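Local coordinates for PILI retraction protein PILT (Thermus thermophilus, PDB 5FL3) that binds ADP and probably hydrolyses ATP, as a secretion-type ATPase thought to drive the retraction of pili, at residues L137-T142 and L271-Q276; P207-V212 and G231-S236. All blocks are in the same frame, centred on the assembly; numbering follows the deposited sequence.

Contact 1: residues L137-T142 and L271-Q276; sequences LVTGPT and LGILSQ. With ADP (adenosine-5'-diphosphate), chain B.
Leu-137, Val-138 and Thr-139 pair in parallel with Ile-273, Leu-274 and Ser-275, the strand axes 4.6 Å apart and 16° from alignment. The backbone ladder starts with Leu-137 N to Gly-272 O at 3.1 Å and finishes with Gln-276 N to Thr-139 O at 2.9 Å; between these, Leu-274 gives its N-H to Leu-137 O and takes that of Thr-139 on its own O.

On the face that helix 243-251 covers, Thr-139 holds OG1 between its backbone N and carbonyl carbon (chi1 81°), where Ser-275 OG donates to it tip to tip at 2.7 Å, while OG1 is also hydrogen-bonded to Thr-240 O. The Thr-139 side chain runs obliquely across that of Ile-273, CG2 to CG2 at 3.9 Å. A valine here would probably leave Ser-275 OG without its acceptor and Thr-240 O without this donor, in a buried position.

On the face of Val-138 and Leu-274 the side chains meet through their methyls: Val-138 CG2 approaches Leu-274 CD1 at 4.4 Å, with Met-125 and Leu-128 of helix 122-130 packed against the leucine.

Beyond the pairs the strand ends and the chain runs on through Gly-140, whose O is hydrogen-bonded to Lys-146 NZ, into Pro-141 and Thr-142 of the ADP pocket. Strand 134-139, the Walker A loop and helix 146-160 in succession, with the strand set between parallel neighbours, are characteristic of the P-loop NTPase fold.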
ATOM      1  N   LEU A 137      -9.778  -3.902  -3.880  1.00 33.47           N
ATOM      2  CA  LEU A 137      -8.745  -4.402  -2.963  1.00 35.28           C
ATOM      3  C   LEU A 137      -7.368  -4.438  -3.609  1.00 34.55           C
ATOM      4  O   LEU A 137      -7.176  -5.072  -4.648  1.00 35.84           O
ATOM      5  CB  LEU A 137      -9.094  -5.804  -2.463  1.00 32.03           C
ATOM      6  CG  LEU A 137     -10.282  -5.850  -1.519  1.00 34.86           C
ATOM      7  CD1 LEU A 137     -10.571  -7.297  -1.137  1.00 27.20           C
ATOM      8  CD2 LEU A 137     -10.008  -4.969  -0.283  1.00 34.06           C
ATOM      9  N   VAL A 138      -6.415  -3.759  -2.988  1.00 33.13           N
ATOM     10  CA  VAL A 138      -5.026  -3.813  -3.419  1.00 35.60           C
ATOM     11  C   VAL A 138      -4.236  -4.673  -2.419  1.00 35.51           C
ATOM     12  O   VAL A 138      -4.100  -4.289  -1.261  1.00 34.70           O
ATOM     13  CB  VAL A 138      -4.419  -2.404  -3.506  1.00 32.62           C
ATOM     14  CG1 VAL A 138      -2.982  -2.478  -4.023  1.00 35.49           C
ATOM     15  CG2 VAL A 138      -5.260  -1.526  -4.383  1.00 29.98           C
ATOM     16  N   THR A 139      -3.736  -5.832  -2.840  1.00 35.11           N
ATOM     17  CA  THR A 139      -3.167  -6.788  -1.872  1.00 35.42           C
ATOM     18  C   THR A 139      -1.690  -7.118  -2.111  1.00 41.22           C
ATOM     19  O   THR A 139      -1.146  -6.889  -3.200  1.00 38.68           O
ATOM     20  CB  THR A 139      -3.938  -8.123  -1.858  1.00 35.67           C
ATOM     21  OG1 THR A 139      -3.508  -8.940  -2.957  1.00 38.51           O
ATOM     22  CG2 THR A 139      -5.433  -7.889  -1.965  1.00 33.70           C
ATOM     23  N   GLY A 140      -1.054  -7.684  -1.090  1.00 36.11           N
ATOM     24  CA  GLY A 140       0.363  -7.986  -1.147  1.00 35.19           C
ATOM     25  C   GLY A 140       1.014  -7.758   0.212  1.00 41.94           C
ATOM     26  O   GLY A 140       0.440  -7.097   1.082  1.00 39.94           O
ATOM     27  N   PRO A 141       2.216  -8.315   0.423  1.00 43.57           N
ATOM     28  CA  PRO A 141       2.835  -8.106   1.738  1.00 39.51           C
ATOM     29  C   PRO A 141       3.472  -6.718   1.836  1.00 37.57           C
ATOM     30  O   PRO A 141       3.583  -6.048   0.814  1.00 37.30           O
ATOM     31  CB  PRO A 141       3.884  -9.220   1.801  1.00 45.39           C
ATOM     32  CG  PRO A 141       4.277  -9.428   0.361  1.00 46.12           C
ATOM     33  CD  PRO A 141       3.032  -9.177  -0.457  1.00 45.13           C
ATOM     34  N   THR A 142       3.867  -6.294   3.033  1.00 39.71           N
ATOM     35  CA  THR A 142       4.599  -5.034   3.198  1.00 37.70           C
ATOM     36  C   THR A 142       5.627  -4.825   2.110  1.00 36.19           C
ATOM     37  O   THR A 142       6.390  -5.730   1.810  1.00 38.46           O
ATOM     38  CB  THR A 142       5.339  -4.968   4.533  1.00 35.89           C
ATOM     39  OG1 THR A 142       4.390  -4.985   5.597  1.00 47.60           O
ATOM     40  CG2 THR A 142       6.165  -3.688   4.613  1.00 33.00           C
ATOM     41  N   LEU A 271     -15.359  -5.270  -6.900  1.00 46.25           N
ATOM     42  CA  LEU A 271     -15.150  -4.649  -8.221  1.00 40.65           C
ATOM     43  C   LEU A 271     -13.910  -5.163  -8.916  1.00 40.43           C
ATOM     44  O   LEU A 271     -13.877  -5.352 -10.135  1.00 42.23           O
ATOM     45  CB  LEU A 271     -14.998  -3.153  -8.096  1.00 36.12           C
ATOM     46  CG  LEU A 271     -16.211  -2.349  -7.711  1.00 39.05           C
ATOM     47  CD1 LEU A 271     -15.853  -0.893  -7.879  1.00 38.57           C
ATOM     48  CD2 LEU A 271     -17.356  -2.730  -8.599  1.00 41.36           C
ATOM     49  N   GLY A 272     -12.868  -5.332  -8.114  1.00 41.76           N
ATOM     50  CA  GLY A 272     -11.554  -5.682  -8.612  1.00 42.66           C
ATOM     51  C   GLY A 272     -10.599  -6.001  -7.474  1.00 41.79           C
ATOM     52  O   GLY A 272     -10.751  -5.493  -6.352  1.00 38.04           O
ATOM     53  N   ILE A 273      -9.643  -6.882  -7.750  1.00 35.58           N
ATOM     54  CA  ILE A 273      -8.521  -7.110  -6.849  1.00 35.42           C
ATOM     55  C   ILE A 273      -7.220  -6.890  -7.617  1.00 38.26           C
ATOM     56  O   ILE A 273      -7.036  -7.418  -8.715  1.00 36.71           O
ATOM     57  CB  ILE A 273      -8.538  -8.524  -6.256  1.00 37.04           C
ATOM     58  CG1 ILE A 273      -9.907  -8.842  -5.654  1.00 34.35           C
ATOM     59  CG2 ILE A 273      -7.414  -8.694  -5.235  1.00 35.18           C
ATOM     60  CD1 ILE A 273     -10.067 -10.300  -5.305  1.00 36.70           C
ATOM     61  N   LEU A 274      -6.331  -6.093  -7.037  1.00 36.28           N
ATOM     62  CA  LEU A 274      -5.023  -5.844  -7.606  1.00 29.27           C
ATOM     63  C   LEU A 274      -3.925  -6.375  -6.697  1.00 35.73           C
ATOM     64  O   LEU A 274      -3.514  -5.698  -5.758  1.00 38.50           O
ATOM     65  CB  LEU A 274      -4.833  -4.351  -7.839  1.00 34.21           C
ATOM     66  CG  LEU A 274      -5.741  -3.748  -8.910  1.00 37.83           C
ATOM     67  CD1 LEU A 274      -5.977  -2.268  -8.688  1.00 30.04           C
ATOM     68  CD2 LEU A 274      -5.101  -3.974 -10.257  1.00 45.69           C
ATOM     69  N   SER A 275      -3.447  -7.586  -6.968  1.00 39.92           N
ATOM     70  CA  SER A 275      -2.402  -8.180  -6.142  1.00 36.41           C
ATOM     71  C   SER A 275      -1.040  -7.823  -6.697  1.00 35.95           C
ATOM     72  O   SER A 275      -0.805  -7.918  -7.883  1.00 39.64           O
ATOM     73  CB  SER A 275      -2.575  -9.686  -6.053  1.00 37.90           C
ATOM     74  OG  SER A 275      -3.777 -10.004  -5.383  1.00 36.73           O
ATOM     75  N   GLN A 276      -0.147  -7.380  -5.824  1.00 39.44           N
ATOM     76  CA  GLN A 276       1.083  -6.766  -6.270  1.00 38.34           C
ATOM     77  C   GLN A 276       2.310  -7.407  -5.657  1.00 40.93           C
ATOM     78  O   GLN A 276       2.281  -7.872  -4.523  1.00 38.44           O
ATOM     79  CB  GLN A 276       1.062  -5.276  -5.947  1.00 32.20           C
ATOM     80  CG  GLN A 276      -0.006  -4.535  -6.714  1.00 37.58           C
ATOM     81  CD  GLN A 276       0.047  -3.050  -6.500  1.00 34.54           C
ATOM     82  OE1 GLN A 276       0.980  -2.523  -5.888  1.00 37.62           O
ATOM     83  NE2 GLN A 276      -0.949  -2.362  -6.998  1.00 32.13           N
TER
HETATM   84  PB  ADP B 400       3.163  -1.172   0.798  1.00 39.08           P
HETATM   85  O1B ADP B 400       4.026  -1.379   2.035  1.00 38.31           O
HETATM   86  O2B ADP B 400       2.732  -2.459   0.127  1.00 34.65           O
HETATM   87  O3B ADP B 400       2.030  -0.189   0.979  1.00 40.33           O
HETATM   88  PA  ADP B 400       4.513   1.071  -0.478  1.00 50.23           P
HETATM   89  O1A ADP B 400       4.846   1.635   0.893  1.00 53.17           O
HETATM   90  O2A ADP B 400       3.557   1.801  -1.416  1.00 43.03           O
HETATM   91  O3A ADP B 400       4.124  -0.495  -0.307  1.00 41.75           O
HETATM   92  O5' ADP B 400       5.879   0.887  -1.311  1.00 49.81           O
HETATM   93  C5' ADP B 400       7.137   0.581  -0.706  1.00 47.18           C
HETATM   94  C4' ADP B 400       8.219   1.181  -1.608  1.00 49.29           C
HETATM   95  O4' ADP B 400       8.047   0.722  -2.953  1.00 46.94           O
HETATM   96  C3' ADP B 400       8.176   2.702  -1.637  1.00 44.60           C
HETATM   97  O3' ADP B 400       9.506   3.149  -1.371  1.00 41.36           O
HETATM   98  C2' ADP B 400       7.720   3.073  -3.046  1.00 48.54           C
HETATM   99  O2' ADP B 400       8.437   4.183  -3.595  1.00 49.78           O
HETATM  100  C1' ADP B 400       7.994   1.824  -3.874  1.00 50.50           C
HETATM  101  N9  ADP B 400       6.944   1.575  -4.908  1.00 50.09           N
HETATM  102  C8  ADP B 400       5.609   1.675  -4.719  1.00 45.28           C
HETATM  103  N7  ADP B 400       4.912   1.374  -5.847  1.00 43.24           N
HETATM  104  C5  ADP B 400       5.820   1.073  -6.802  1.00 44.52           C
HETATM  105  C6  ADP B 400       5.770   0.668  -8.227  1.00 43.83           C
HETATM  106  N6  ADP B 400       4.577   0.524  -8.846  1.00 33.90           N
HETATM  107  N1  ADP B 400       6.959   0.441  -8.868  1.00 47.39           N
HETATM  108  C2  ADP B 400       8.149   0.579  -8.246  1.00 41.63           C
HETATM  109  N3  ADP B 400       8.267   0.941  -6.951  1.00 47.72           N
HETATM  110  C4  ADP B 400       7.162   1.202  -6.186  1.00 51.38           C

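Contact 2: residues P207-V212 and G231-S236; sequences PDVIMV and GHLVLS
Backbone hydrogen bonds knit Val-209 to Val-212 onto Leu-233 to Ser-236 as neighbouring parallel strands, inclined by 17°. Leu-233 N reaches Asp-208 O at 3.0 Å; Ile-210 then receives and donates, its N bonding Leu-233 O and its O accepting Leu-235 N, both at 2.8 Å. Val-212 N closes the run on Leu-235 O.

One side chain adds a polar bond. Ser-236 swings OG anti to its own backbone N (chi1 -159°) and donates to Val-212 O, coming in 20° off the carbonyl plane. The carboxylate of Asp-208 turns elsewhere, bonding Asn-164 N on the neighbouring strand.

Apolar packing differs between the faces. On the face of Val-209 and Met-211, Val-209 and Leu-233 run alongside each other in the same direction, with Leu-233 CD2 at 4.2 Å from both Val-209 CG1 and CG2. Next along, Met-211 crosses Leu-235 at about a right angle and presses CG on Leu-235 CB at 3.8 Å; beyond CG the methionine bends off from this partner, and the residue also meets Leu-150 and Ile-154 of helix 146-160. On the reverse face Val-212 CG2 meets Val-234 CG1 at 4.4 Å, while Leu-199 of helix 195-202 touches both Ile-210 and Val-212.

The aromatic contact sits at the strand entry, where Pro-207 CG stands over the centre of one face of the His-232 ring, 4.3 Å above its plane.

With helix 218-230 linking the strands, this is a beta-alpha-beta crossover of the P-loop NTPase core; within the secretion ATPase signature, strand 209-212 is probably the Walker B strand.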
ATOM      1  N   PRO A 207     -19.776  10.361   2.752  1.00 33.34           N
ATOM      2  CA  PRO A 207     -18.667  10.113   1.839  1.00 34.30           C
ATOM      3  C   PRO A 207     -19.126   9.557   0.488  1.00 34.18           C
ATOM      4  O   PRO A 207     -20.160   8.921   0.427  1.00 32.46           O
ATOM      5  CB  PRO A 207     -17.858   9.066   2.600  1.00 31.26           C
ATOM      6  CG  PRO A 207     -18.905   8.239   3.223  1.00 31.74           C
ATOM      7  CD  PRO A 207     -20.019   9.185   3.611  1.00 32.14           C
ATOM      8  N   ASP A 208     -18.355   9.777  -0.570  1.00 36.10           N
ATOM      9  CA  ASP A 208     -18.515   8.994  -1.802  1.00 37.25           C
ATOM     10  C   ASP A 208     -17.489   7.864  -1.851  1.00 39.61           C
ATOM     11  O   ASP A 208     -17.783   6.751  -2.315  1.00 34.18           O
ATOM     12  CB  ASP A 208     -18.357   9.864  -3.048  1.00 36.56           C
ATOM     13  CG  ASP A 208     -19.302  11.040  -3.058  1.00 36.70           C
ATOM     14  OD1 ASP A 208     -20.516  10.811  -3.271  1.00 44.16           O
ATOM     15  OD2 ASP A 208     -18.828  12.179  -2.846  1.00 35.06           O
ATOM     16  N   VAL A 209     -16.273   8.171  -1.390  1.00 36.35           N
ATOM     17  CA  VAL A 209     -15.174   7.224  -1.448  1.00 33.62           C
ATOM     18  C   VAL A 209     -14.597   7.073  -0.070  1.00 36.27           C
ATOM     19  O   VAL A 209     -14.270   8.077   0.580  1.00 37.07           O
ATOM     20  CB  VAL A 209     -14.062   7.674  -2.425  1.00 36.80           C
ATOM     21  CG1 VAL A 209     -12.999   6.585  -2.557  1.00 26.76           C
ATOM     22  CG2 VAL A 209     -14.666   8.015  -3.793  1.00 30.05           C
ATOM     23  N   ILE A 210     -14.497   5.825   0.389  1.00 32.73           N
ATOM     24  CA  ILE A 210     -13.844   5.539   1.656  1.00 32.50           C
ATOM     25  C   ILE A 210     -12.631   4.625   1.458  1.00 30.89           C
ATOM     26  O   ILE A 210     -12.720   3.547   0.881  1.00 30.00           O
ATOM     27  CB  ILE A 210     -14.809   4.880   2.672  1.00 35.10           C
ATOM     28  CG1 ILE A 210     -16.081   5.714   2.842  1.00 34.86           C
ATOM     29  CG2 ILE A 210     -14.096   4.637   4.023  1.00 27.57           C
ATOM     30  CD1 ILE A 210     -17.150   5.020   3.684  1.00 37.21           C
ATOM     31  N   MET A 211     -11.486   5.073   1.943  1.00 34.82           N
ATOM     32  CA  MET A 211     -10.295   4.248   1.905  1.00 34.19           C
ATOM     33  C   MET A 211      -9.942   3.810   3.315  1.00 34.05           C
ATOM     34  O   MET A 211      -9.730   4.637   4.195  1.00 34.08           O
ATOM     35  CB  MET A 211      -9.135   5.002   1.261  1.00 32.37           C
ATOM     36  CG  MET A 211      -7.975   4.106   0.887  1.00 37.82           C
ATOM     37  SD  MET A 211      -6.695   4.037   2.146  1.00 36.59           S
ATOM     38  CE  MET A 211      -5.719   5.454   1.651  1.00 36.24           C
ATOM     39  N   VAL A 212      -9.926   2.501   3.522  1.00 33.52           N
ATOM     40  CA  VAL A 212      -9.514   1.900   4.775  1.00 34.64           C
ATOM     41  C   VAL A 212      -8.163   1.253   4.558  1.00 36.32           C
ATOM     42  O   VAL A 212      -8.098   0.223   3.889  1.00 34.25           O
ATOM     43  CB  VAL A 212     -10.494   0.817   5.240  1.00 34.73           C
ATOM     44  CG1 VAL A 212     -10.307   0.545   6.716  1.00 30.31           C
ATOM     45  CG2 VAL A 212     -11.917   1.211   4.923  1.00 31.34           C
ATOM     46  N   GLY A 231     -23.378   1.344  -1.338  1.00 40.22           N
ATOM     47  CA  GLY A 231     -23.318   2.198  -2.498  1.00 44.32           C
ATOM     48  C   GLY A 231     -22.093   3.080  -2.523  1.00 42.36           C
ATOM     49  O   GLY A 231     -21.880   3.778  -3.500  1.00 45.71           O
ATOM     50  N   HIS A 232     -21.284   3.051  -1.469  1.00 39.38           N
ATOM     51  CA  HIS A 232     -20.030   3.801  -1.480  1.00 38.61           C
ATOM     52  C   HIS A 232     -18.964   3.037  -2.249  1.00 38.79           C
ATOM     53  O   HIS A 232     -19.016   1.811  -2.329  1.00 42.53           O
ATOM     54  CB  HIS A 232     -19.533   4.070  -0.062  1.00 39.17           C
ATOM     55  CG  HIS A 232     -20.569   4.664   0.837  1.00 40.07           C
ATOM     56  ND1 HIS A 232     -21.302   5.780   0.491  1.00 42.20           N
ATOM     57  CD2 HIS A 232     -21.008   4.282   2.058  1.00 35.05           C
ATOM     58  CE1 HIS A 232     -22.145   6.062   1.468  1.00 44.25           C
ATOM     59  NE2 HIS A 232     -21.980   5.173   2.435  1.00 41.47           N
ATOM     60  N   LEU A 233     -18.017   3.769  -2.828  1.00 35.51           N
ATOM     61  CA  LEU A 233     -16.773   3.189  -3.324  1.00 33.96           C
ATOM     62  C   LEU A 233     -15.778   3.014  -2.172  1.00 35.41           C
ATOM     63  O   LEU A 233     -15.394   3.994  -1.511  1.00 35.29           O
ATOM     64  CB  LEU A 233     -16.150   4.060  -4.411  1.00 29.54           C
ATOM     65  CG  LEU A 233     -14.880   3.460  -5.021  1.00 33.46           C
ATOM     66  CD1 LEU A 233     -15.196   2.175  -5.779  1.00 37.57           C
ATOM     67  CD2 LEU A 233     -14.220   4.445  -5.947  1.00 37.06           C
ATOM     68  N   VAL A 234     -15.356   1.769  -1.947  1.00 32.22           N
ATOM     69  CA  VAL A 234     -14.450   1.447  -0.856  1.00 29.82           C
ATOM     70  C   VAL A 234     -13.115   0.903  -1.380  1.00 31.32           C
ATOM     71  O   VAL A 234     -13.072  -0.034  -2.191  1.00 31.29           O
ATOM     72  CB  VAL A 234     -15.098   0.415   0.128  1.00 31.97           C
ATOM     73  CG1 VAL A 234     -14.190   0.143   1.304  1.00 27.14           C
ATOM     74  CG2 VAL A 234     -16.430   0.933   0.635  1.00 32.35           C
ATOM     75  N   LEU A 235     -12.023   1.502  -0.918  1.00 30.37           N
ATOM     76  CA  LEU A 235     -10.686   1.002  -1.234  1.00 33.29           C
ATOM     77  C   LEU A 235     -10.031   0.411   0.019  1.00 31.51           C
ATOM     78  O   LEU A 235     -10.093   1.002   1.093  1.00 32.71           O
ATOM     79  CB  LEU A 235      -9.801   2.115  -1.805  1.00 31.56           C
ATOM     80  CG  LEU A 235     -10.418   3.153  -2.743  1.00 33.79           C
ATOM     81  CD1 LEU A 235      -9.322   4.036  -3.273  1.00 38.80           C
ATOM     82  CD2 LEU A 235     -11.157   2.511  -3.880  1.00 32.33           C
ATOM     83  N   SER A 236      -9.409  -0.750  -0.114  1.00 27.38           N
ATOM     84  CA  SER A 236      -8.684  -1.317   1.014  1.00 33.42           C
ATOM     85  C   SER A 236      -7.601  -2.272   0.559  1.00 33.80           C
ATOM     86  O   SER A 236      -7.419  -2.518  -0.637  1.00 33.64           O
ATOM     87  CB  SER A 236      -9.628  -2.030   1.980  1.00 31.22           C
ATOM     88  OG  SER A 236      -9.026  -2.144   3.251  1.00 30.62           O
TER

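In the fold
Contacts 1 and 2 are both buried and belong to one mixed sheet, in which strands 209-212, 233-238, 134-139 and 270-280 stand in that order. They join where strands 134-139 and 233-238 lie side by side, Val-138 N probably bonding Ser-236 O at 2.8 Å; Leu-271 CD1 also reaches past strand 134-139 to pack on Leu-233 CD1. Contact 1 pairs strands far apart in sequence and lies about 9 Å, centre to centre, from the middle of the chain; contact 2, about 16 Å out, closes a short local crossover. Near the nucleotide, contact 1 carries a buried hydroxyl pair and leads into the phosphate loop, whereas contact 2 is richer in aliphatic packing, between helices 146-160 and 195-202.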